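Local coordinates for protein phosphoribosylformylglycinamidine synthase 2 (Thermus thermophilus, PDB 3VIU) that belongs to the PurM-like (AIR synthase-related) family, carries two tandem copies of its N- and C-terminal domains, and binds ADP and magnesium, at residues Ala81-Ser86 with Leu107-Ser112; Glu67-Val72 with Met111-Arg116. One frame throughout, in Å; residues are numbered along the deposited sequence.

How the contacts relate
Contacts 1 and 2 sit about 7 Å apart, centre to centre, in the first PurM-like N-terminal domain, and both use the end of helix 95-112, sharing Met111 and Ser112. Contact 1 lays that helix on strand 78-86; contact 2 packs the residues leaving it against 67-72, which leads into the neighbouring strand 70-75. The two strands are joined where Phe82 N lies 2.8 Å from Gly70 O, probably a hydrogen bond, while just before strand 70-75 Asn68 O packs 3.1 Å from Lys83 CD. ADP touches both: contact 1 supplies Lys83, Glu85 and Asp109 around the diphosphate, contact 2 the Glu67 carbonyl at the ribose, with Asp485 and Gly522 adding further bonds.

Contact 1 (Ala81-Ser86 with Leu107-Ser112); sequences AFKIES and LRDIMS. With ADP (adenosine-5'-diphosphate), chain B; PO4 (phosphate ion), chain C.
Ile110 and Asp109 of helix 95-112 divide the work: one packs under the strand, the other reaches into the ADP pocket. Ile110 turns CG1 beside the backbone N (chi1 -60°), and its CD1 meets the strand backbone 3.7 Å from Phe82 CA. Ile110 CG2 lies a looser 4.5 Å from Ala81 CB. Asp109 CG sits beside its backbone N, anti to the carbonyl carbon (chi1 -74°), so OD1 faces ADP O3B while OD2 faces Lys83 and Glu85. Segment 107-112 runs roughly antiparallel to 81-86, the segment axes 8.1 Å apart, and the helix covers one face of the mixed sheet of a PurM-like N-terminal domain. Lys83, the next contributor, has CG anti to its backbone N and stays extended, so that NZ arrives between protein and diphosphate. Lys83 NZ bonds ADP O2B at 2.7 Å and O3A at 3.1 Å, with a weak, salt-bridging hydrogen bond to Asp109 OD2 at 3.4 Å. Glu85 meets Asp109 tip to tip, the carboxylate planes 86° apart and OE1 only 2.6 Å from OD2. Glu85 OE1 is also 2.5 Å from ADP O2B, so an acid group here probably holds a proton. Asp259, close to Asp109 OD1, would tend to raise the local proton affinity.

Contact 2 (Glu67-Val72 with Met111-Arg116); sequences ENAGVV and MSMGAR. With ADP (adenosine-5'-diphosphate), chain B.
A Schellman motif finishes helix 95-112 at Gly114, whose phi of 85° turns the chain while its N bonds Met111 O at 2.7 Å. Just before it, the selenomethionine Met113 has the largest share of the contact. Its CG lies beside the backbone N (chi1 -60°), and the chain bends again at chi2 (-51°) and chi3, curling the side chain along residues 67-71 of this PurM-like domain. Met113 CG rests 3.8 Å from Ala69 CB, SE passes the backbone N atoms of Asn68 and Ala69, and CE ends near Glu67 CB. Ser112 puts OG in the crowded position between its backbone N and carbonyl carbon, which brings it 3.3 Å from Asn68 CB as well as to the Asp109 carbonyl, one turn back. Glu67 bends at chi2, and its carboxylate leaves the contact for a salt bridge with Arg190 and a hydrogen bond from Ser189 N; its backbone O instead accepts a hydrogen bond from ADP O3' at 2.7 Å. Val71 and Met113 lie alongside, their side chains pointing opposite ways, and Val71 keeps CG1 anti to its backbone N, leaving CG2 to meet Met113 CE at 3.7 Å.

Contact 1 (Ala81-Ser86 with Leu107-Ser112)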
loop_
_atom_site.group_PDB
_atom_site.type_symbol
_atom_site.label_atom_id
_atom_site.label_comp_id
_atom_site.label_asym_id
_atom_site.label_seq_id
_atom_site.Cartn_x
_atom_site.Cartn_y
_atom_site.Cartn_z
ATOM N N ALA A 81 -7.622 1.153 -11.070
ATOM C CA ALA A 81 -7.441 -0.092 -10.355
ATOM C C ALA A 81 -6.230 0.095 -9.461
ATOM O O ALA A 81 -5.276 0.776 -9.833
ATOM C CB ALA A 81 -7.195 -1.231 -11.332
ATOM N N PHE A 82 -6.269 -0.483 -8.268
ATOM C CA PHE A 82 -5.130 -0.389 -7.380
ATOM C C PHE A 82 -5.176 -1.462 -6.315
ATOM O O PHE A 82 -6.211 -2.079 -6.072
ATOM C CB PHE A 82 -5.024 1.007 -6.747
ATOM C CG PHE A 82 -6.177 1.376 -5.853
ATOM C CD1 PHE A 82 -7.429 1.666 -6.385
ATOM C CD2 PHE A 82 -6.001 1.474 -4.480
ATOM C CE1 PHE A 82 -8.485 2.052 -5.556
ATOM C CE2 PHE A 82 -7.050 1.862 -3.645
ATOM C CZ PHE A 82 -8.292 2.150 -4.184
ATOM N N LYS A 83 -4.029 -1.684 -5.690
ATOM C CA LYS A 83 -3.908 -2.693 -4.657
ATOM C C LYS A 83 -2.510 -2.623 -4.061
ATOM O O LYS A 83 -1.589 -2.069 -4.670
ATOM C CB LYS A 83 -4.134 -4.076 -5.265
ATOM C CG LYS A 83 -4.033 -5.213 -4.280
ATOM C CD LYS A 83 -3.914 -6.525 -5.025
ATOM C CE LYS A 83 -3.559 -7.656 -4.095
ATOM N NZ LYS A 83 -3.221 -8.865 -4.885
ATOM N N ILE A 84 -2.360 -3.183 -2.869
ATOM C CA ILE A 84 -1.072 -3.204 -2.199
ATOM C C ILE A 84 -0.773 -4.652 -1.824
ATOM O O ILE A 84 -1.667 -5.396 -1.418
ATOM C CB ILE A 84 -1.081 -2.279 -0.950
ATOM C CG1 ILE A 84 0.333 -2.130 -0.394
ATOM C CG2 ILE A 84 -2.018 -2.829 0.109
ATOM C CD1 ILE A 84 0.425 -1.130 0.738
ATOM N N GLU A 85 0.482 -5.051 -1.999
ATOM C CA GLU A 85 0.942 -6.412 -1.719
ATOM C C GLU A 85 2.146 -6.311 -0.805
ATOM O O GLU A 85 2.637 -5.224 -0.542
ATOM C CB GLU A 85 1.414 -7.099 -3.014
ATOM C CG GLU A 85 0.478 -8.093 -3.696
ATOM C CD GLU A 85 1.165 -8.780 -4.891
ATOM O OE1 GLU A 85 0.534 -9.626 -5.569
ATOM O OE2 GLU A 85 2.352 -8.471 -5.153
ATOM N N SER A 86 2.638 -7.455 -0.352
ATOM C CA SER A 86 3.823 -7.491 0.495
ATOM C C SER A 86 4.798 -8.570 -0.010
ATOM O O SER A 86 4.389 -9.546 -0.647
ATOM C CB SER A 86 3.434 -7.788 1.944
ATOM O OG SER A 86 3.184 -9.169 2.138
ATOM N N LEU A 107 2.452 -5.187 -10.260
ATOM C CA LEU A 107 2.214 -4.651 -11.597
ATOM C C LEU A 107 1.313 -5.574 -12.410
ATOM O O LEU A 107 0.427 -5.114 -13.137
ATOM C CB LEU A 107 3.545 -4.476 -12.328
ATOM C CG LEU A 107 4.115 -3.081 -12.596
ATOM C CD1 LEU A 107 3.657 -2.083 -11.554
ATOM C CD2 LEU A 107 5.645 -3.193 -12.634
ATOM N N ARG A 108 1.548 -6.878 -12.286
ATOM C CA ARG A 108 0.759 -7.859 -13.012
ATOM C C ARG A 108 -0.684 -7.924 -12.514
ATOM O O ARG A 108 -1.603 -8.117 -13.308
ATOM C CB ARG A 108 1.428 -9.237 -12.933
ATOM C CG ARG A 108 2.711 -9.327 -13.759
ATOM C CD ARG A 108 3.172 -10.764 -13.918
ATOM N NE ARG A 108 3.739 -11.308 -12.693
ATOM C CZ ARG A 108 4.954 -11.011 -12.236
ATOM N NH1 ARG A 108 5.384 -11.557 -11.105
ATOM N NH2 ARG A 108 5.741 -10.179 -12.913
ATOM N N ASP A 109 -0.887 -7.750 -11.208
ATOM C CA ASP A 109 -2.239 -7.770 -10.654
ATOM C C ASP A 109 -3.060 -6.624 -11.232
ATOM O O ASP A 109 -4.241 -6.779 -11.524
ATOM C CB ASP A 109 -2.223 -7.623 -9.130
ATOM C CG ASP A 109 -1.752 -8.871 -8.424
ATOM O OD1 ASP A 109 -2.132 -9.981 -8.854
ATOM O OD2 ASP A 109 -1.017 -8.742 -7.425
ATOM N N ILE A 110 -2.427 -5.468 -11.379
ATOM C CA ILE A 110 -3.091 -4.292 -11.914
ATOM C C ILE A 110 -3.346 -4.462 -13.411
ATOM O O ILE A 110 -4.395 -4.071 -13.916
ATOM C CB ILE A 110 -2.235 -3.039 -11.669
ATOM C CG1 ILE A 110 -2.011 -2.856 -10.161
ATOM C CG2 ILE A 110 -2.872 -1.828 -12.322
ATOM C CD1 ILE A 110 -3.258 -2.953 -9.328
HETATM N N MSE A 111 -2.384 -5.050 -14.117
HETATM C CA MSE A 111 -2.518 -5.289 -15.553
HETATM C C MSE A 111 -3.656 -6.246 -15.854
HETATM O O MSE A 111 -4.368 -6.078 -16.844
HETATM C CB MSE A 111 -1.272 -5.943 -16.134
HETATM C CG MSE A 111 -0.015 -5.131 -16.199
HETATM SE SE MSE A 111 1.348 -6.349 -16.864
HETATM C CE MSE A 111 2.572 -6.307 -15.367
ATOM N N SER A 112 -3.800 -7.274 -15.021
ATOM C CA SER A 112 -4.832 -8.269 -15.262
ATOM C C SER A 112 -6.229 -7.665 -15.278
ATOM O O SER A 112 -7.136 -8.239 -15.872
ATOM C CB SER A 112 -4.734 -9.416 -14.250
ATOM O OG SER A 112 -5.157 -9.022 -12.965
HETATM P PB ADP B . -2.423 -12.198 -5.323
HETATM O O1B ADP B . -1.866 -13.455 -4.750
HETATM O O2B ADP B . -1.458 -10.967 -4.939
HETATM O O3B ADP B . -2.525 -12.369 -6.997
HETATM P PA ADP B . -4.167 -12.598 -3.263
HETATM O O1A ADP B . -4.668 -13.988 -3.444
HETATM O O2A ADP B . -2.787 -12.646 -2.414
HETATM O O3A ADP B . -3.924 -11.906 -4.733
HETATM O "O5'" ADP B . -5.223 -11.672 -2.427
HETATM C "C5'" ADP B . -6.440 -12.410 -2.204
HETATM C "C4'" ADP B . -7.721 -11.568 -2.475
HETATM O "O4'" ADP B . -8.301 -11.078 -1.223
HETATM C "C3'" ADP B . -7.488 -10.307 -3.346
HETATM O "O3'" ADP B . -8.652 -10.052 -4.143
HETATM C "C2'" ADP B . -7.227 -9.211 -2.313
HETATM O "O2'" ADP B . -7.515 -7.905 -2.821
HETATM C "C1'" ADP B . -8.125 -9.620 -1.142
HETATM N N9 ADP B . -7.539 -9.235 0.150
HETATM C C8 ADP B . -6.510 -9.862 0.794
HETATM N N7 ADP B . -6.243 -9.262 1.919
HETATM C C5 ADP B . -7.077 -8.213 2.074
HETATM C C6 ADP B . -7.263 -7.216 3.067
HETATM N N6 ADP B . -6.469 -7.197 4.199
HETATM N N1 ADP B . -8.229 -6.290 2.884
HETATM C C2 ADP B . -9.010 -6.291 1.792
HETATM N N3 ADP B . -8.867 -7.211 0.836
HETATM C C4 ADP B . -7.928 -8.177 0.935
HETATM P P PO4 C . 5.151 -12.187 2.772
HETATM O O1 PO4 C . 5.184 -10.732 2.502
HETATM O O2 PO4 C . 6.447 -12.611 3.348
HETATM O O3 PO4 C . 4.064 -12.486 3.732
HETATM O O4 PO4 C . 4.906 -12.921 1.504
#

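Contact 2 (Glu67-Val72 with Met111-Arg116)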
loop_
_atom_site.group_PDB
_atom_site.type_symbol
_atom_site.label_atom_id
_atom_site.label_comp_id
_atom_site.label_asym_id
_atom_site.label_seq_id
_atom_site.Cartn_x
_atom_site.Cartn_y
_atom_site.Cartn_z
ATOM N N GLU A 67 -11.260 -9.945 -6.825
ATOM C CA GLU A 67 -10.472 -9.934 -8.044
ATOM C C GLU A 67 -9.041 -9.512 -7.744
ATOM O O GLU A 67 -8.741 -9.059 -6.640
ATOM C CB GLU A 67 -11.110 -8.992 -9.055
ATOM C CG GLU A 67 -12.452 -9.485 -9.542
ATOM C CD GLU A 67 -12.368 -10.914 -10.051
ATOM O OE1 GLU A 67 -11.406 -11.216 -10.793
ATOM O OE2 GLU A 67 -13.256 -11.733 -9.717
ATOM N N ASN A 68 -8.162 -9.655 -8.726
ATOM C CA ASN A 68 -6.755 -9.308 -8.551
ATOM C C ASN A 68 -6.475 -7.896 -8.036
ATOM O O ASN A 68 -5.367 -7.610 -7.589
ATOM C CB ASN A 68 -6.003 -9.542 -9.860
ATOM C CG ASN A 68 -5.892 -11.013 -10.209
ATOM O OD1 ASN A 68 -5.540 -11.365 -11.333
ATOM N ND2 ASN A 68 -6.186 -11.882 -9.245
ATOM N N ALA A 69 -7.467 -7.014 -8.107
ATOM C CA ALA A 69 -7.302 -5.653 -7.616
ATOM C C ALA A 69 -8.650 -4.965 -7.478
ATOM O O ALA A 69 -9.658 -5.446 -8.007
ATOM C CB ALA A 69 -6.403 -4.853 -8.546
ATOM N N GLY A 70 -8.658 -3.846 -6.750
ATOM C CA GLY A 70 -9.870 -3.076 -6.560
ATOM C C GLY A 70 -9.945 -2.002 -7.630
ATOM O O GLY A 70 -8.921 -1.477 -8.064
ATOM N N VAL A 71 -11.154 -1.680 -8.074
ATOM C CA VAL A 71 -11.332 -0.673 -9.105
ATOM C C VAL A 71 -12.424 0.297 -8.709
ATOM O O VAL A 71 -13.485 -0.108 -8.248
ATOM C CB VAL A 71 -11.734 -1.309 -10.455
ATOM C CG1 VAL A 71 -11.629 -0.264 -11.577
ATOM C CG2 VAL A 71 -10.861 -2.521 -10.740
ATOM N N VAL A 72 -12.152 1.582 -8.888
ATOM C CA VAL A 72 -13.122 2.616 -8.567
ATOM C C VAL A 72 -13.292 3.524 -9.772
ATOM O O VAL A 72 -12.399 3.635 -10.614
ATOM C CB VAL A 72 -12.672 3.473 -7.363
ATOM C CG1 VAL A 72 -12.479 2.589 -6.144
ATOM C CG2 VAL A 72 -11.392 4.231 -7.702
HETATM N N MSE A 111 -2.384 -5.050 -14.117
HETATM C CA MSE A 111 -2.518 -5.289 -15.553
HETATM C C MSE A 111 -3.656 -6.246 -15.854
HETATM O O MSE A 111 -4.368 -6.078 -16.844
HETATM C CB MSE A 111 -1.272 -5.943 -16.134
HETATM C CG MSE A 111 -0.015 -5.131 -16.199
HETATM SE SE MSE A 111 1.348 -6.349 -16.864
HETATM C CE MSE A 111 2.572 -6.307 -15.367
ATOM N N SER A 112 -3.800 -7.274 -15.021
ATOM C CA SER A 112 -4.832 -8.269 -15.262
ATOM C C SER A 112 -6.229 -7.665 -15.278
ATOM O O SER A 112 -7.136 -8.239 -15.872
ATOM C CB SER A 112 -4.734 -9.416 -14.250
ATOM O OG SER A 112 -5.157 -9.022 -12.965
HETATM N N MSE A 113 -6.397 -6.504 -14.644
HETATM C CA MSE A 113 -7.693 -5.820 -14.634
HETATM C C MSE A 113 -7.864 -5.038 -15.941
HETATM O O MSE A 113 -8.923 -4.459 -16.197
HETATM C CB MSE A 113 -7.792 -4.832 -13.470
HETATM C CG MSE A 113 -7.638 -5.429 -12.096
HETATM SE SE MSE A 113 -8.780 -6.955 -11.746
HETATM C CE MSE A 113 -10.517 -6.100 -11.791
ATOM N N GLY A 114 -6.810 -5.015 -16.753
ATOM C CA GLY A 114 -6.844 -4.295 -18.011
ATOM C C GLY A 114 -6.501 -2.834 -17.806
ATOM O O GLY A 114 -6.779 -1.986 -18.659
ATOM N N ALA A 115 -5.896 -2.539 -16.660
ATOM C CA ALA A 115 -5.506 -1.177 -16.319
ATOM C C ALA A 115 -4.012 -0.996 -16.534
ATOM O O ALA A 115 -3.206 -1.817 -16.096
ATOM C CB ALA A 115 -5.856 -0.878 -14.875
ATOM N N ARG A 116 -3.650 0.078 -17.226
ATOM C CA ARG A 116 -2.252 0.364 -17.479
ATOM C C ARG A 116 -1.658 1.031 -16.242
ATOM O O ARG A 116 -2.136 2.075 -15.796
ATOM C CB ARG A 116 -2.122 1.285 -18.688
ATOM C CG ARG A 116 -0.724 1.791 -18.937
ATOM C CD ARG A 116 -0.712 2.756 -20.113
ATOM N NE ARG A 116 -0.951 2.071 -21.380
ATOM C CZ ARG A 116 -0.019 1.397 -22.045
ATOM N NH1 ARG A 116 1.219 1.321 -21.568
ATOM N NH2 ARG A 116 -0.323 0.792 -23.186
HETATM P PB ADP B . -2.423 -12.198 -5.323
HETATM O O1B ADP B . -1.866 -13.455 -4.750
HETATM O O2B ADP B . -1.458 -10.967 -4.939
HETATM O O3B ADP B . -2.525 -12.369 -6.997
HETATM P PA ADP B . -4.167 -12.598 -3.263
HETATM O O1A ADP B . -4.668 -13.988 -3.444
HETATM O O2A ADP B . -2.787 -12.646 -2.414
HETATM O O3A ADP B . -3.924 -11.906 -4.733
HETATM O "O5'" ADP B . -5.223 -11.672 -2.427
HETATM C "C5'" ADP B . -6.440 -12.410 -2.204
HETATM C "C4'" ADP B . -7.721 -11.568 -2.475
HETATM O "O4'" ADP B . -8.301 -11.078 -1.223
HETATM C "C3'" ADP B . -7.488 -10.307 -3.346
HETATM O "O3'" ADP B . -8.652 -10.052 -4.143
HETATM C "C2'" ADP B . -7.227 -9.211 -2.313
HETATM O "O2'" ADP B . -7.515 -7.905 -2.821
HETATM C "C1'" ADP B . -8.125 -9.620 -1.142
HETATM N N9 ADP B . -7.539 -9.235 0.150
HETATM C C8 ADP B . -6.510 -9.862 0.794
HETATM N N7 ADP B . -6.243 -9.262 1.919
HETATM C C5 ADP B . -7.077 -8.213 2.074
HETATM C C6 ADP B . -7.263 -7.216 3.067
HETATM N N6 ADP B . -6.469 -7.197 4.199
HETATM N N1 ADP B . -8.229 -6.290 2.884
HETATM C C2 ADP B . -9.010 -6.291 1.792
HETATM N N3 ADP B . -8.867 -7.211 0.836
HETATM C C4 ADP B . -7.928 -8.177 0.935
#